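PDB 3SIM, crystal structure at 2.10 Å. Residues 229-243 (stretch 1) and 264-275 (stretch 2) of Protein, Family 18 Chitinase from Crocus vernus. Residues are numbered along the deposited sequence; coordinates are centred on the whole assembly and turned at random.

Stretch 1, residues 229-243: PVDKGFFDAATSLKN
Stretch 2, residues 264-275: RYEEEAQAFLVS

The most unusual feature of this contact is a hydrogen bond of only 2.4 Å, from Tyr 265 OH to Asp 231 OD2 (Asp 231 p, chi2 16°), with the carboxylate oxygen near the plane of the tyrosine ring. It ties together two helical segments near the N-terminal ends of the stretches; both run the same way, their axes 21° from parallel and 11.5 Å apart at closest approach. In register, CA of Val 230 lies 7.6 Å from CA of Tyr 265, CA of Phe 235 8.3 Å from CA of Phe 272, and CA of Lys 242 8.6 Å from CA of Leu 273.

A wider pi-type turn spans Val 230 to Phe 234; in it Gly 233 adopts phi/psi 120/-2, where a CB would jam against the preceding carbonyl O. Regular helical angles follow from Phe 234, and hold in the second helix from Arg 264.

Tyr 265 (m, chi2 -63°) also offers a ring face to Val 230 (t), whose CG2 stands 4.2 Å from the centroid of the Tyr 265 ring, so one flat side chain serves both a polar and an apolar neighbour.

Phe 272 (t, chi2 80°) is the central knob, seated among Phe 235, Ala 238, Thr 239 and Lys 242. The rings of Phe 235 (m, chi2 -67°) and Phe 272 meet obliquely, centroids 5.4 Å apart and planes at 53°. Small residues leave room for these rings: Ala 238 CB lies 3.8 Å from Phe 272 CE2, and Ala 269 CB 3.9 Å from Phe 235 CZ.

Lys 242, extended with every chi t, closes the far end. Lys 242 NZ lies over the Phe 272 ring, 4.7 Å from the centroid, and donates to Phe 272 O (3.1 Å) and Ser 275 O (2.9 Å). A long, charged chain can thus carry its ammonium group over an aromatic face while reaching the Phe 272 carbonyl, which also accepts Ser 275 OG, and a C-terminal carboxylate oxygen. Of 569 Å² buried, Phe 272, Phe 235 and Tyr 265 contribute most (112, 98 and 77 Å², with Lys 242 at 87 Å²).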

# COMPACT_ATOMS: atom_id res chain seq x y z
N PRO A 229 -19.24 1.13 -0.51
CA PRO A 229 -18.96 0.42 -1.75
C PRO A 229 -18.82 1.31 -2.96
O PRO A 229 -19.49 2.29 -3.12
CB PRO A 229 -20.15 -0.51 -1.88
CG PRO A 229 -20.77 -0.55 -0.51
CD PRO A 229 -20.56 0.79 0.00
N VAL A 230 -17.96 0.83 -3.83
CA VAL A 230 -17.45 1.56 -4.95
C VAL A 230 -18.55 2.04 -5.83
O VAL A 230 -18.45 3.05 -6.39
CB VAL A 230 -16.71 0.74 -6.00
CG1 VAL A 230 -15.69 1.56 -6.70
CG2 VAL A 230 -16.32 -0.66 -5.55
N ASP A 231 -19.57 1.25 -5.98
CA ASP A 231 -20.65 1.60 -6.82
C ASP A 231 -21.93 1.90 -6.12
O ASP A 231 -22.96 1.87 -6.72
CB ASP A 231 -20.83 0.59 -7.93
CG ASP A 231 -21.16 -0.79 -7.46
OD1 ASP A 231 -21.54 -1.05 -6.34
OD2 ASP A 231 -21.08 -1.61 -8.29
N LYS A 232 -21.83 2.10 -4.82
CA LYS A 232 -22.96 2.50 -3.99
C LYS A 232 -22.81 3.86 -3.26
O LYS A 232 -23.30 4.09 -2.22
CB LYS A 232 -23.48 1.36 -3.17
CG LYS A 232 -24.12 0.28 -4.07
CD LYS A 232 -24.60 -0.93 -3.33
CE LYS A 232 -25.62 -1.73 -4.11
NZ LYS A 232 -25.03 -2.80 -4.83
N GLY A 233 -22.15 4.76 -3.93
CA GLY A 233 -21.99 6.11 -3.50
C GLY A 233 -20.55 6.57 -3.29
O GLY A 233 -20.33 7.70 -3.07
N PHE A 234 -19.58 5.68 -3.47
CA PHE A 234 -18.19 6.07 -3.34
C PHE A 234 -17.87 7.24 -4.29
O PHE A 234 -17.31 8.18 -3.89
CB PHE A 234 -17.24 4.90 -3.63
CG PHE A 234 -15.76 5.29 -3.72
CD1 PHE A 234 -15.19 5.58 -4.93
CD2 PHE A 234 -14.94 5.25 -2.64
CE1 PHE A 234 -13.89 5.87 -5.03
CE2 PHE A 234 -13.61 5.58 -2.78
CZ PHE A 234 -13.13 5.92 -3.97
N PHE A 235 -18.32 7.17 -5.52
CA PHE A 235 -18.13 8.24 -6.49
C PHE A 235 -18.80 9.59 -6.16
O PHE A 235 -18.31 10.57 -6.54
CB PHE A 235 -18.24 7.79 -7.96
CG PHE A 235 -17.14 6.90 -8.40
CD1 PHE A 235 -15.86 7.38 -8.51
CD2 PHE A 235 -17.34 5.56 -8.67
CE1 PHE A 235 -14.86 6.61 -8.88
CE2 PHE A 235 -16.32 4.77 -9.06
CZ PHE A 235 -15.07 5.30 -9.15
N ASP A 236 -19.91 9.58 -5.44
CA ASP A 236 -20.51 10.79 -4.93
C ASP A 236 -19.66 11.51 -3.88
O ASP A 236 -19.49 12.66 -3.93
CB ASP A 236 -21.91 10.53 -4.39
CG ASP A 236 -22.84 10.04 -5.45
OD1 ASP A 236 -22.68 10.42 -6.59
OD2 ASP A 236 -23.69 9.23 -5.18
N ALA A 237 -19.14 10.75 -2.94
CA ALA A 237 -18.19 11.23 -1.97
C ALA A 237 -16.90 11.71 -2.66
O ALA A 237 -16.40 12.73 -2.36
CB ALA A 237 -17.91 10.16 -0.99
N ALA A 238 -16.42 10.97 -3.63
CA ALA A 238 -15.22 11.31 -4.33
C ALA A 238 -15.40 12.63 -5.10
O ALA A 238 -14.54 13.44 -5.13
CB ALA A 238 -14.80 10.28 -5.21
N THR A 239 -16.59 12.80 -5.64
CA THR A 239 -16.95 14.01 -6.33
C THR A 239 -16.95 15.27 -5.43
O THR A 239 -16.41 16.22 -5.81
CB THR A 239 -18.26 13.88 -7.14
OG1 THR A 239 -18.08 12.98 -8.20
CG2 THR A 239 -18.72 15.20 -7.71
N SER A 240 -17.49 15.18 -4.22
CA SER A 240 -17.45 16.26 -3.26
C SER A 240 -15.99 16.60 -2.89
O SER A 240 -15.64 17.76 -2.86
CB SER A 240 -18.21 15.94 -1.99
OG SER A 240 -19.55 15.79 -2.21
N LEU A 241 -15.19 15.57 -2.67
CA LEU A 241 -13.81 15.78 -2.40
C LEU A 241 -13.09 16.48 -3.56
O LEU A 241 -12.36 17.37 -3.32
CB LEU A 241 -13.14 14.49 -1.97
CG LEU A 241 -13.50 13.91 -0.61
CD1 LEU A 241 -12.74 12.66 -0.28
CD2 LEU A 241 -13.43 14.92 0.49
N LYS A 242 -13.36 16.07 -4.78
CA LYS A 242 -12.75 16.67 -5.95
C LYS A 242 -13.09 18.20 -6.10
O LYS A 242 -12.20 18.97 -6.24
CB LYS A 242 -13.12 15.88 -7.19
CG LYS A 242 -12.31 16.12 -8.43
CD LYS A 242 -12.69 15.14 -9.51
CE LYS A 242 -12.12 15.53 -10.84
NZ LYS A 242 -12.76 14.88 -11.97
N ASN A 243 -14.35 18.56 -5.94
CA ASN A 243 -14.88 19.92 -6.02
C ASN A 243 -14.25 20.85 -4.96
O ASN A 243 -14.08 21.99 -5.17
CB ASN A 243 -16.41 19.93 -5.93
CG ASN A 243 -17.09 19.30 -7.17
OD1 ASN A 243 -16.53 19.19 -8.21
ND2 ASN A 243 -18.34 18.96 -7.03
N ARG A 264 -13.53 -3.46 -14.13
CA ARG A 264 -14.43 -2.37 -14.42
C ARG A 264 -14.19 -1.16 -13.48
O ARG A 264 -14.17 -0.07 -13.89
CB ARG A 264 -15.88 -2.81 -14.47
CG ARG A 264 -16.63 -2.77 -13.25
CD ARG A 264 -18.08 -2.38 -13.51
NE ARG A 264 -18.83 -3.44 -14.12
CZ ARG A 264 -19.73 -3.28 -15.08
NH1 ARG A 264 -20.04 -2.12 -15.54
NH2 ARG A 264 -20.30 -4.33 -15.54
N TYR A 265 -13.94 -1.45 -12.23
CA TYR A 265 -13.68 -0.43 -11.24
C TYR A 265 -12.37 0.37 -11.45
O TYR A 265 -12.36 1.51 -11.36
CB TYR A 265 -14.01 -0.90 -9.82
CG TYR A 265 -15.48 -1.41 -9.69
CD1 TYR A 265 -16.57 -0.56 -9.89
CD2 TYR A 265 -15.75 -2.73 -9.38
CE1 TYR A 265 -17.87 -1.03 -9.77
CE2 TYR A 265 -17.05 -3.19 -9.24
CZ TYR A 265 -18.09 -2.36 -9.45
OH TYR A 265 -19.32 -2.89 -9.30
N GLU A 266 -11.30 -0.33 -11.81
CA GLU A 266 -10.05 0.33 -12.16
C GLU A 266 -10.26 1.32 -13.30
O GLU A 266 -9.77 2.45 -13.26
CB GLU A 266 -8.99 -0.70 -12.55
CG GLU A 266 -8.29 -1.35 -11.37
CD GLU A 266 -9.06 -2.54 -10.81
OE1 GLU A 266 -8.54 -3.20 -9.89
OE2 GLU A 266 -10.17 -2.81 -11.31
N GLU A 267 -11.02 0.90 -14.31
CA GLU A 267 -11.31 1.74 -15.47
C GLU A 267 -12.20 2.92 -15.11
O GLU A 267 -12.04 4.01 -15.65
CB GLU A 267 -11.96 0.91 -16.58
CG GLU A 267 -12.10 1.64 -17.90
CD GLU A 267 -12.77 0.80 -18.96
N GLU A 268 -13.14 2.71 -14.19
CA GLU A 268 -14.05 3.76 -13.81
C GLU A 268 -13.37 4.88 -13.01
O GLU A 268 -13.59 6.01 -13.21
CB GLU A 268 -15.28 3.21 -13.08
CG GLU A 268 -16.30 4.28 -12.63
CD GLU A 268 -17.67 3.75 -12.06
OE1 GLU A 268 -18.64 4.48 -12.03
OE2 GLU A 268 -17.75 2.64 -11.61
N ALA A 269 -12.58 4.47 -12.06
CA ALA A 269 -11.85 5.34 -11.18
C ALA A 269 -10.76 6.21 -11.83
O ALA A 269 -10.66 7.34 -11.55
CB ALA A 269 -11.33 4.58 -10.07
N GLN A 270 -10.00 5.64 -12.72
CA GLN A 270 -9.05 6.38 -13.51
C GLN A 270 -9.69 7.47 -14.41
O GLN A 270 -9.24 8.56 -14.41
CB GLN A 270 -8.14 5.43 -14.31
CG GLN A 270 -7.13 4.66 -13.51
CD GLN A 270 -6.40 3.63 -14.32
OE1 GLN A 270 -6.82 2.52 -14.40
NE2 GLN A 270 -5.32 4.00 -14.88
N ALA A 271 -10.77 7.11 -15.08
CA ALA A 271 -11.58 8.03 -15.88
C ALA A 271 -12.13 9.15 -15.02
O ALA A 271 -12.04 10.24 -15.40
CB ALA A 271 -12.67 7.35 -16.58
N PHE A 272 -12.59 8.82 -13.83
CA PHE A 272 -13.08 9.80 -12.89
C PHE A 272 -11.94 10.78 -12.53
O PHE A 272 -12.16 11.90 -12.52
CB PHE A 272 -13.68 9.17 -11.61
CG PHE A 272 -14.03 10.18 -10.53
CD1 PHE A 272 -15.17 10.91 -10.58
CD2 PHE A 272 -13.17 10.45 -9.49
CE1 PHE A 272 -15.44 11.82 -9.66
CE2 PHE A 272 -13.47 11.36 -8.56
CZ PHE A 272 -14.62 12.05 -8.65
N LEU A 273 -10.75 10.31 -12.26
CA LEU A 273 -9.64 11.15 -11.82
C LEU A 273 -9.26 12.25 -12.84
O LEU A 273 -9.02 13.36 -12.53
CB LEU A 273 -8.44 10.30 -11.43
CG LEU A 273 -8.56 9.72 -10.03
CD1 LEU A 273 -7.66 8.60 -9.85
CD2 LEU A 273 -8.44 10.76 -8.91
N VAL A 274 -9.27 11.84 -14.08
CA VAL A 274 -8.78 12.58 -15.18
C VAL A 274 -9.81 13.57 -15.81
O VAL A 274 -9.43 14.40 -16.54
CB VAL A 274 -8.22 11.49 -16.11
CG1 VAL A 274 -8.86 11.33 -17.38
CG2 VAL A 274 -6.78 11.28 -15.99
N SER A 275 -11.09 13.44 -15.46
CA SER A 275 -12.20 14.24 -15.98
C SER A 275 -12.30 15.70 -15.50
O SER A 275 -11.81 16.01 -14.46
CB SER A 275 -13.51 13.52 -15.74
OG SER A 275 -13.86 13.48 -14.40
OXT SER A 275 -12.88 16.55 -16.17